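Local coordinates for arsenite methyltransferase (Chlamydomonas reinhardtii, PDB 5EVJ), which probably methylates trivalent arsenic in up to three steps, with S-adenosylmethionine as methyl donor, at residues A247-I252 against E263-S268; D199-R204 against Y267-R272; W72-P77 against I167-I172. The protein carries 15 engineered substitutions. One frame throughout, in Å; residues are numbered along the deposited sequence.

Contact 1 of 3, residues A247-I252 against E263-S268; sequences AEEIQI and EARFYS. Engineered in segment 247-252: Ala247 (natural residue Cys).
Glu249 reaches Arg265 on an extended side chain with CG anti to the backbone N (chi1 176°). Arg265 meets it with a chain bent at chi3 (89°), and the two form a salt bridge. Arg265 NH2 lies 2.7 Å from Glu249 OE1 and uses the syn lone pair of that oxygen. The bond is far from straight, and OE1 is tilted out of the guanidinium plane. A second, weak bond joins Arg265 NE to Glu249 OE2 at 3.3 Å. Tyr267 OH lies over the centre of the guanidinium, and Tyr267 CE2 packs 3.8 Å from Glu249 CB.

The segments take in the ends of strands 243-249 and 266-274, an antiparallel pair at one margin of the mixed Rossmann-like methyltransferase sheet. Helix 256-261 lies in the connection between them. Glu248 and Ser268 are a hydrogen-bonded pair. Beyond them Ile250 N donates to Phe266 O at 2.9 Å.

A water bridges this end. It donates to Glu249 OE2 at 2.7 Å and to Ile250 O, and accepts from Phe266 N. Apolar packing centres on Phe266. Ile250 CB packs 4.2 Å from Phe266 CB, and Ile252 CD1 lies 3.9 Å from Phe266 CE1, though Ile252 is poorly ordered.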
loop_
_atom_site.group_PDB
_atom_site.type_symbol
_atom_site.label_atom_id
_atom_site.label_comp_id
_atom_site.label_asym_id
_atom_site.label_seq_id
_atom_site.Cartn_x
_atom_site.Cartn_y
_atom_site.Cartn_z
ATOM N N ALA A 247 11.018 3.133 4.462
ATOM C CA ALA A 247 11.040 2.622 5.812
ATOM C C ALA A 247 11.624 3.714 6.682
ATOM O O ALA A 247 12.570 4.416 6.296
ATOM C CB ALA A 247 11.888 1.358 5.896
ATOM N N GLU A 248 11.028 3.870 7.838
ATOM C CA GLU A 248 11.571 4.735 8.851
ATOM C C GLU A 248 11.657 3.959 10.183
ATOM O O GLU A 248 10.660 3.378 10.662
ATOM C CB GLU A 248 10.754 6.054 8.969
ATOM C CG GLU A 248 11.036 7.154 7.913
ATOM C CD GLU A 248 12.532 7.417 7.590
ATOM O OE1 GLU A 248 13.382 7.389 8.515
ATOM O OE2 GLU A 248 12.873 7.671 6.395
ATOM N N GLU A 249 12.858 3.930 10.756
ATOM C CA GLU A 249 13.029 3.345 12.067
ATOM C C GLU A 249 12.251 4.182 13.036
ATOM O O GLU A 249 12.333 5.397 12.996
ATOM C CB GLU A 249 14.502 3.246 12.496
ATOM C CG GLU A 249 14.645 2.704 13.931
ATOM C CD GLU A 249 16.008 2.107 14.266
ATOM O OE1 GLU A 249 17.007 2.296 13.494
ATOM O OE2 GLU A 249 16.065 1.403 15.316
ATOM N N ILE A 250 11.459 3.504 13.856
ATOM C CA ILE A 250 10.605 4.079 14.853
ATOM C C ILE A 250 11.403 4.048 16.156
ATOM O O ILE A 250 11.661 2.974 16.705
ATOM C CB ILE A 250 9.385 3.162 14.974
ATOM C CG1 ILE A 250 8.319 3.592 13.975
ATOM C CG2 ILE A 250 8.771 3.166 16.373
ATOM C CD1 ILE A 250 7.109 2.674 13.994
ATOM N N GLN A 251 11.864 5.210 16.614
ATOM C CA GLN A 251 12.704 5.294 17.826
ATOM C C GLN A 251 11.814 5.105 19.039
ATOM O O GLN A 251 10.808 5.771 19.163
ATOM C CB GLN A 251 13.474 6.615 17.896
ATOM C CG GLN A 251 14.427 6.861 16.730
ATOM C CD GLN A 251 15.695 5.991 16.743
ATOM O OE1 GLN A 251 16.446 5.974 15.770
ATOM N NE2 GLN A 251 15.943 5.279 17.845
ATOM N N ILE A 252 12.168 4.166 19.910
ATOM C CA ILE A 252 11.229 3.673 20.930
ATOM C C ILE A 252 11.138 4.590 22.191
ATOM O O ILE A 252 10.028 4.931 22.663
ATOM C CB ILE A 252 11.457 2.151 21.196
ATOM C CG1 ILE A 252 10.257 1.519 21.902
ATOM C CG2 ILE A 252 12.772 1.879 21.914
ATOM C CD1 ILE A 252 9.879 0.168 21.325
ATOM N N GLU A 263 17.328 -6.161 21.650
ATOM C CA GLU A 263 17.802 -5.185 20.692
ATOM C C GLU A 263 16.837 -5.094 19.447
ATOM O O GLU A 263 17.250 -4.691 18.366
ATOM C CB GLU A 263 19.256 -5.502 20.322
ATOM C CG GLU A 263 20.262 -5.294 21.481
ATOM C CD GLU A 263 19.970 -6.203 22.708
ATOM O OE1 GLU A 263 20.032 -7.459 22.572
ATOM O OE2 GLU A 263 19.666 -5.673 23.808
ATOM N N ALA A 264 15.576 -5.484 19.604
ATOM C CA ALA A 264 14.621 -5.382 18.467
ATOM C C ALA A 264 14.524 -3.958 17.919
ATOM O O ALA A 264 14.400 -3.018 18.670
ATOM C CB ALA A 264 13.246 -5.903 18.831
ATOM N N ARG A 265 14.608 -3.834 16.607
ATOM C CA ARG A 265 14.418 -2.578 15.928
ATOM C C ARG A 265 13.110 -2.596 15.132
ATOM O O ARG A 265 12.833 -3.544 14.368
ATOM C CB ARG A 265 15.633 -2.251 15.025
ATOM C CG ARG A 265 16.930 -2.117 15.834
ATOM C CD ARG A 265 18.138 -2.173 14.933
ATOM N NE ARG A 265 18.402 -0.836 14.519
ATOM C CZ ARG A 265 19.199 -0.430 13.522
ATOM N NH1 ARG A 265 19.916 -1.266 12.805
ATOM N NH2 ARG A 265 19.277 0.876 13.260
ATOM N N PHE A 266 12.323 -1.529 15.320
ATOM C CA PHE A 266 11.013 -1.376 14.720
ATOM C C PHE A 266 11.016 -0.368 13.582
ATOM O O PHE A 266 11.683 0.669 13.656
ATOM C CB PHE A 266 9.982 -0.969 15.748
ATOM C CG PHE A 266 9.821 -1.950 16.857
ATOM C CD1 PHE A 266 10.727 -1.974 17.935
ATOM C CD2 PHE A 266 8.763 -2.840 16.865
ATOM C CE1 PHE A 266 10.571 -2.893 18.977
ATOM C CE2 PHE A 266 8.606 -3.777 17.907
ATOM C CZ PHE A 266 9.508 -3.795 18.957
ATOM N N TYR A 267 10.244 -0.701 12.543
ATOM C CA TYR A 267 10.068 0.129 11.351
ATOM C C TYR A 267 8.604 0.358 10.956
ATOM O O TYR A 267 7.701 -0.480 11.150
ATOM C CB TYR A 267 10.816 -0.478 10.142
ATOM C CG TYR A 267 12.254 -0.690 10.505
ATOM C CD1 TYR A 267 12.622 -1.728 11.351
ATOM C CD2 TYR A 267 13.221 0.205 10.094
ATOM C CE1 TYR A 267 13.927 -1.907 11.737
ATOM C CE2 TYR A 267 14.535 0.029 10.425
ATOM C CZ TYR A 267 14.881 -1.025 11.256
ATOM O OH TYR A 267 16.182 -1.185 11.651
ATOM N N SER A 268 8.427 1.517 10.380
ATOM C CA SER A 268 7.235 1.903 9.705
ATOM C C SER A 268 7.649 1.617 8.278
ATOM O O SER A 268 8.585 2.238 7.773
ATOM C CB SER A 268 7.082 3.436 9.868
ATOM O OG SER A 268 5.998 3.929 9.119
HETATM O O HOH W 1 13.774 0.919 16.747
#

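Contact 2 of 3, residues D199-R204 against Y267-R272; sequences DVYVDR and YSITYR
Tyr201 and Tyr271 form an edge-to-face pair. The edge of Tyr271 points at the face of Tyr201, with the planes 87° apart. Tyr271 CE2 sits over the face, offset toward the rim, 3.6 Å from Tyr201 CE1. Tyr201 CG lies anti to its carbonyl carbon (chi1 -59°), and from there the ring meets Ile269 and Tyr271. Ile269 crosses the Tyr201 side chain at about a right angle, and its CB comes 3.7 Å from Tyr201 CD1. Ile269 CG2 lies over one face of Tyr271, so the isoleucine packs on both rings. Phe230 also meets both rings.

A water meets the phenol end of Tyr201. Tyr201 OH is 2.6 Å from it, and it donates to Ile269 O. This water lies in the ring plane of Tyr201, at its edge.

At the other end Asp203 CB touches Tyr267 CE1 at 4.0 Å. Asp203 CG lies between the backbone N and the carbonyl carbon (chi1 73°), and its carboxylate is gripped side-on by Arg204, with NE 2.9 Å from Asp203 OD1 and NH1 3.0 Å from Asp203 OD2. Asp203 OD1 also accepts from Arg265 N.

The backbones pair through Asp199 with Ile269 and Tyr201 with Tyr267, both hydrogen-bonded. Val200 and Ser268 form the non-hydrogen-bonded pair between them. Strand 266-274 thus runs antiparallel between 193-202 and 243-249, the inserted seventh strand of the class I S-adenosylmethionine-dependent methyltransferase fold.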
loop_
_atom_site.group_PDB
_atom_site.type_symbol
_atom_site.label_atom_id
_atom_site.label_comp_id
_atom_site.label_asym_id
_atom_site.label_seq_id
_atom_site.Cartn_x
_atom_site.Cartn_y
_atom_site.Cartn_z
ATOM N N ASP A 199 2.618 -0.104 7.546
ATOM C CA ASP A 199 2.367 -0.763 8.802
ATOM C C ASP A 199 3.681 -0.829 9.556
ATOM O O ASP A 199 4.747 -0.378 9.069
ATOM C CB ASP A 199 1.724 -2.149 8.595
ATOM C CG ASP A 199 0.764 -2.548 9.758
ATOM O OD1 ASP A 199 0.997 -2.102 10.891
ATOM O OD2 ASP A 199 -0.233 -3.308 9.566
ATOM N N VAL A 200 3.626 -1.362 10.754
ATOM C CA VAL A 200 4.843 -1.424 11.559
ATOM C C VAL A 200 5.428 -2.836 11.558
ATOM O O VAL A 200 4.719 -3.816 11.716
ATOM C CB VAL A 200 4.573 -0.930 12.976
ATOM C CG1 VAL A 200 5.801 -1.176 13.841
ATOM C CG2 VAL A 200 4.252 0.556 12.941
ATOM N N TYR A 201 6.722 -2.938 11.341
ATOM C CA TYR A 201 7.417 -4.252 11.344
ATOM C C TYR A 201 8.615 -4.221 12.279
ATOM O O TYR A 201 9.049 -3.114 12.718
ATOM C CB TYR A 201 7.889 -4.595 9.906
ATOM C CG TYR A 201 6.706 -4.647 8.970
ATOM C CD1 TYR A 201 6.255 -3.482 8.327
ATOM C CD2 TYR A 201 5.982 -5.838 8.767
ATOM C CE1 TYR A 201 5.126 -3.496 7.524
ATOM C CE2 TYR A 201 4.826 -5.851 7.955
ATOM C CZ TYR A 201 4.432 -4.653 7.349
ATOM O OH TYR A 201 3.355 -4.620 6.512
ATOM N N VAL A 202 9.213 -5.406 12.495
ATOM C CA VAL A 202 10.442 -5.552 13.284
ATOM C C VAL A 202 11.584 -6.185 12.481
ATOM O O VAL A 202 11.337 -6.923 11.529
ATOM C CB VAL A 202 10.184 -6.452 14.509
ATOM C CG1 VAL A 202 11.294 -6.299 15.580
ATOM C CG2 VAL A 202 8.816 -6.146 15.084
ATOM N N ASP A 203 12.834 -5.941 12.891
ATOM C CA ASP A 203 13.942 -6.515 12.182
ATOM C C ASP A 203 14.217 -7.936 12.668
ATOM O O ASP A 203 15.050 -8.601 12.102
ATOM C CB ASP A 203 15.205 -5.650 12.261
ATOM C CG ASP A 203 15.864 -5.707 13.666
ATOM O OD1 ASP A 203 15.198 -6.025 14.666
ATOM O OD2 ASP A 203 17.056 -5.421 13.774
ATOM N N ARG A 204 13.482 -8.408 13.663
ATOM C CA ARG A 204 13.620 -9.779 14.178
ATOM C C ARG A 204 12.298 -10.233 14.803
ATOM O O ARG A 204 11.440 -9.408 15.065
ATOM C CB ARG A 204 14.731 -9.773 15.274
ATOM C CG ARG A 204 14.351 -9.039 16.555
ATOM C CD ARG A 204 15.598 -8.722 17.348
ATOM N NE ARG A 204 16.449 -7.754 16.608
ATOM C CZ ARG A 204 17.720 -7.474 16.924
ATOM N NH1 ARG A 204 18.391 -6.591 16.168
ATOM N NH2 ARG A 204 18.325 -8.070 18.005
ATOM N N TYR A 267 10.244 -0.701 12.543
ATOM C CA TYR A 267 10.068 0.129 11.351
ATOM C C TYR A 267 8.604 0.358 10.956
ATOM O O TYR A 267 7.701 -0.480 11.150
ATOM C CB TYR A 267 10.816 -0.478 10.142
ATOM C CG TYR A 267 12.254 -0.690 10.505
ATOM C CD1 TYR A 267 12.622 -1.728 11.351
ATOM C CD2 TYR A 267 13.221 0.205 10.094
ATOM C CE1 TYR A 267 13.927 -1.907 11.737
ATOM C CE2 TYR A 267 14.535 0.029 10.425
ATOM C CZ TYR A 267 14.881 -1.025 11.256
ATOM O OH TYR A 267 16.182 -1.185 11.651
ATOM N N SER A 268 8.427 1.517 10.380
ATOM C CA SER A 268 7.235 1.903 9.705
ATOM C C SER A 268 7.649 1.617 8.278
ATOM O O SER A 268 8.585 2.238 7.773
ATOM C CB SER A 268 7.082 3.436 9.868
ATOM O OG SER A 268 5.998 3.929 9.119
ATOM N N ILE A 269 6.984 0.670 7.633
ATOM C CA ILE A 269 7.322 0.351 6.214
ATOM C C ILE A 269 6.063 0.427 5.347
ATOM O O ILE A 269 4.978 -0.067 5.743
ATOM C CB ILE A 269 7.899 -1.069 6.026
ATOM C CG1 ILE A 269 9.104 -1.332 6.960
ATOM C CG2 ILE A 269 8.260 -1.336 4.551
ATOM C CD1 ILE A 269 9.612 -2.789 6.880
ATOM N N THR A 270 6.232 1.027 4.166
ATOM C CA THR A 270 5.190 1.090 3.159
ATOM C C THR A 270 5.628 0.075 2.133
ATOM O O THR A 270 6.694 0.194 1.511
ATOM C CB THR A 270 5.027 2.505 2.484
ATOM O OG1 THR A 270 4.611 3.488 3.433
ATOM C CG2 THR A 270 3.913 2.457 1.406
ATOM N N TYR A 271 4.756 -0.885 1.930
ATOM C CA TYR A 271 4.985 -1.990 1.028
ATOM C C TYR A 271 4.134 -1.862 -0.207
ATOM O O TYR A 271 2.984 -1.351 -0.134
ATOM C CB TYR A 271 4.607 -3.350 1.732
ATOM C CG TYR A 271 5.785 -3.941 2.478
ATOM C CD1 TYR A 271 6.931 -4.366 1.801
ATOM C CD2 TYR A 271 5.745 -4.085 3.873
ATOM C CE1 TYR A 271 8.014 -4.934 2.486
ATOM C CE2 TYR A 271 6.789 -4.640 4.577
ATOM C CZ TYR A 271 7.948 -5.026 3.888
ATOM O OH TYR A 271 8.989 -5.519 4.625
ATOM N N ARG A 272 4.648 -2.435 -1.294
ATOM C CA ARG A 272 3.988 -2.491 -2.555
ATOM C C ARG A 272 3.792 -3.938 -2.979
ATOM O O ARG A 272 4.764 -4.671 -3.206
ATOM C CB ARG A 272 4.767 -1.718 -3.596
ATOM C CG ARG A 272 5.026 -0.283 -3.126
ATOM C CD ARG A 272 5.445 0.555 -4.345
ATOM N NE ARG A 272 4.318 0.922 -5.215
ATOM C CZ ARG A 272 4.277 1.979 -6.041
ATOM N NH1 ARG A 272 5.321 2.779 -6.178
ATOM N NH2 ARG A 272 3.147 2.264 -6.744
HETATM O O HOH W 2 3.178 -2.432 5.041
#

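Contact 3 of 3, residues W72-P77 against I167-I172; sequences WGCGNP and ISNCVI. Engineered in segment 72-77: Trp72 (natural residue Tyr).
Cys74 and Cys170 are joined by a disulfide, with the two SG atoms 2.0 Å apart and a torsion about the S-S bond of 114°. Arsenite methyltransferases bind arsenic through cysteine thiols, and these two are probably among them. In this crystal they are oxidised to each other, and neither offers a thiol.

The tight part lies round Asn169. Its CG is anti to the backbone N (chi1 -167°), and the amide meets the backbone of the loop 72-77. Asn169 ND2 donates to Gly75 O at 2.8 Å, from above the carbonyl plane. Asp97 OD2 accepts from the same ND2, and Arg96 NH1 gives Gly75 O a second donor. Asn169 OD1 is 3.0 Å from Cys74 N. Gly73 lies so close that a CB there would clash with Asn169 ND2. Pro77 crosses the asparagine at about a right angle, its CD 3.5 Å from Asn169 ND2. An alanine at Asn169 would probably leave Gly75 O and Asp97 OD2 without this shared donor and open a gap beside Pro77 CD.

The loose side is at Trp72, an engineered residue. It is exposed and poorly ordered, and its CZ3 comes no nearer than 4.3 Å to Cys170 O.

The loop, which follows helix 65-69, lies across the C-terminal end of strand 163-169. That strand runs between 86-90 and 193-202, and helix 96-104 packs against the loop through Arg96 and Asp97.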
loop_
_atom_site.group_PDB
_atom_site.type_symbol
_atom_site.label_atom_id
_atom_site.label_comp_id
_atom_site.label_asym_id
_atom_site.label_seq_id
_atom_site.Cartn_x
_atom_site.Cartn_y
_atom_site.Cartn_z
ATOM N N TRP A 72 -5.479 8.706 13.562
ATOM C CA TRP A 72 -4.343 7.864 14.021
ATOM C C TRP A 72 -3.798 6.827 12.989
ATOM O O TRP A 72 -4.394 5.764 12.746
ATOM C CB TRP A 72 -4.641 7.224 15.404
ATOM C CG TRP A 72 -3.557 6.287 15.943
ATOM C CD1 TRP A 72 -2.362 6.647 16.523
ATOM C CD2 TRP A 72 -3.587 4.842 15.955
ATOM N NE1 TRP A 72 -1.656 5.519 16.882
ATOM C CE2 TRP A 72 -2.383 4.401 16.547
ATOM C CE3 TRP A 72 -4.517 3.877 15.516
ATOM C CZ2 TRP A 72 -2.085 3.035 16.714
ATOM C CZ3 TRP A 72 -4.212 2.517 15.683
ATOM C CH2 TRP A 72 -3.006 2.115 16.274
ATOM N N GLY A 73 -2.646 7.142 12.403
ATOM C CA GLY A 73 -1.962 6.198 11.554
ATOM C C GLY A 73 -0.497 6.486 11.330
ATOM O O GLY A 73 -0.017 7.617 11.498
ATOM N N CYS A 74 0.200 5.453 10.876
ATOM C CA CYS A 74 1.658 5.499 10.679
ATOM C C CYS A 74 2.059 5.847 9.259
ATOM O O CYS A 74 3.002 5.270 8.715
ATOM C CB CYS A 74 2.342 4.188 11.123
ATOM S SG CYS A 74 1.750 2.605 10.438
ATOM N N GLY A 75 1.367 6.802 8.653
ATOM C CA GLY A 75 1.729 7.132 7.298
ATOM C C GLY A 75 0.673 7.778 6.452
ATOM O O GLY A 75 -0.365 8.238 6.947
ATOM N N ASN A 76 0.977 7.829 5.158
ATOM C CA ASN A 76 0.131 8.458 4.168
ATOM C C ASN A 76 0.252 7.621 2.914
ATOM O O ASN A 76 0.780 8.110 1.906
ATOM C CB ASN A 76 0.585 9.900 3.912
ATOM C CG ASN A 76 0.036 10.881 4.951
ATOM O OD1 ASN A 76 -1.180 10.995 5.150
ATOM N ND2 ASN A 76 0.926 11.604 5.600
ATOM N N PRO A 77 -0.257 6.375 2.974
ATOM C CA PRO A 77 -0.170 5.354 1.961
ATOM C C PRO A 77 -1.110 5.536 0.742
ATOM O O PRO A 77 -1.650 4.555 0.291
ATOM C CB PRO A 77 -0.666 4.105 2.711
ATOM C CG PRO A 77 -1.803 4.638 3.519
ATOM C CD PRO A 77 -1.254 5.992 4.000
ATOM N N ILE A 167 -5.555 -0.179 -0.113
ATOM C CA ILE A 167 -4.682 0.600 0.772
ATOM C C ILE A 167 -5.095 0.426 2.239
ATOM O O ILE A 167 -6.265 0.067 2.542
ATOM C CB ILE A 167 -4.572 2.129 0.429
ATOM C CG1 ILE A 167 -5.766 2.902 1.006
ATOM C CG2 ILE A 167 -4.241 2.372 -1.066
ATOM C CD1 ILE A 167 -5.881 4.360 0.515
ATOM N N SER A 168 -4.128 0.697 3.137
ATOM C CA SER A 168 -4.300 0.435 4.545
ATOM C C SER A 168 -3.284 1.215 5.316
ATOM O O SER A 168 -2.193 1.471 4.839
ATOM C CB SER A 168 -4.082 -1.041 4.863
ATOM O OG SER A 168 -4.708 -1.367 6.091
ATOM N N ASN A 169 -3.616 1.556 6.558
ATOM C CA ASN A 169 -2.687 2.362 7.327
ATOM C C ASN A 169 -2.626 1.870 8.767
ATOM O O ASN A 169 -3.494 2.220 9.588
ATOM C CB ASN A 169 -3.089 3.821 7.203
ATOM C CG ASN A 169 -2.022 4.767 7.706
ATOM O OD1 ASN A 169 -1.131 4.361 8.452
ATOM N ND2 ASN A 169 -2.130 6.054 7.347
ATOM N N CYS A 170 -1.662 0.983 9.054
ATOM C CA CYS A 170 -1.362 0.546 10.424
ATOM C C CYS A 170 -2.512 -0.066 11.114
ATOM O O CYS A 170 -2.767 0.315 12.254
ATOM C CB CYS A 170 -0.970 1.746 11.296
ATOM S SG CYS A 170 0.716 1.751 11.945
ATOM N N VAL A 171 -3.235 -0.963 10.450
ATOM C CA VAL A 171 -4.310 -1.709 11.082
ATOM C C VAL A 171 -4.144 -3.214 10.845
ATOM O O VAL A 171 -4.853 -4.030 11.432
ATOM C CB VAL A 171 -5.750 -1.343 10.569
ATOM C CG1 VAL A 171 -6.244 0.072 10.966
ATOM C CG2 VAL A 171 -5.912 -1.632 9.079
ATOM N N ILE A 172 -3.207 -3.616 10.015
ATOM C CA ILE A 172 -3.131 -5.030 9.733
ATOM C C ILE A 172 -2.463 -5.843 10.854
ATOM O O ILE A 172 -2.756 -7.027 11.022
ATOM C CB ILE A 172 -2.590 -5.300 8.315
ATOM C CG1 ILE A 172 -3.419 -4.467 7.328
ATOM C CG2 ILE A 172 -2.602 -6.793 7.986
ATOM C CD1 ILE A 172 -3.226 -4.765 5.860
#

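How the contacts relate
Contacts 1 and 2 share Tyr267 and Ser268 and pair the two sides of strand 266-274, with 243-249 and 193-202 respectively. Contact 1 is at the surface and adds a salt bridge across the strands. Contact 2 is mostly buried and adds packed rings. Each holds a bridging water. A probable hydrogen bond from Asp203 N to Arg265 O, 2.8 Å long, links them. Contact 3 is partly buried and nearest the centre of the chain. It joins a loop to strand 163-169, the neighbour of 193-202, by a covalent bond and an amide rather than by strand pairing. Asp199 packs against Cys74 and Cys170, so contacts 2 and 3 touch.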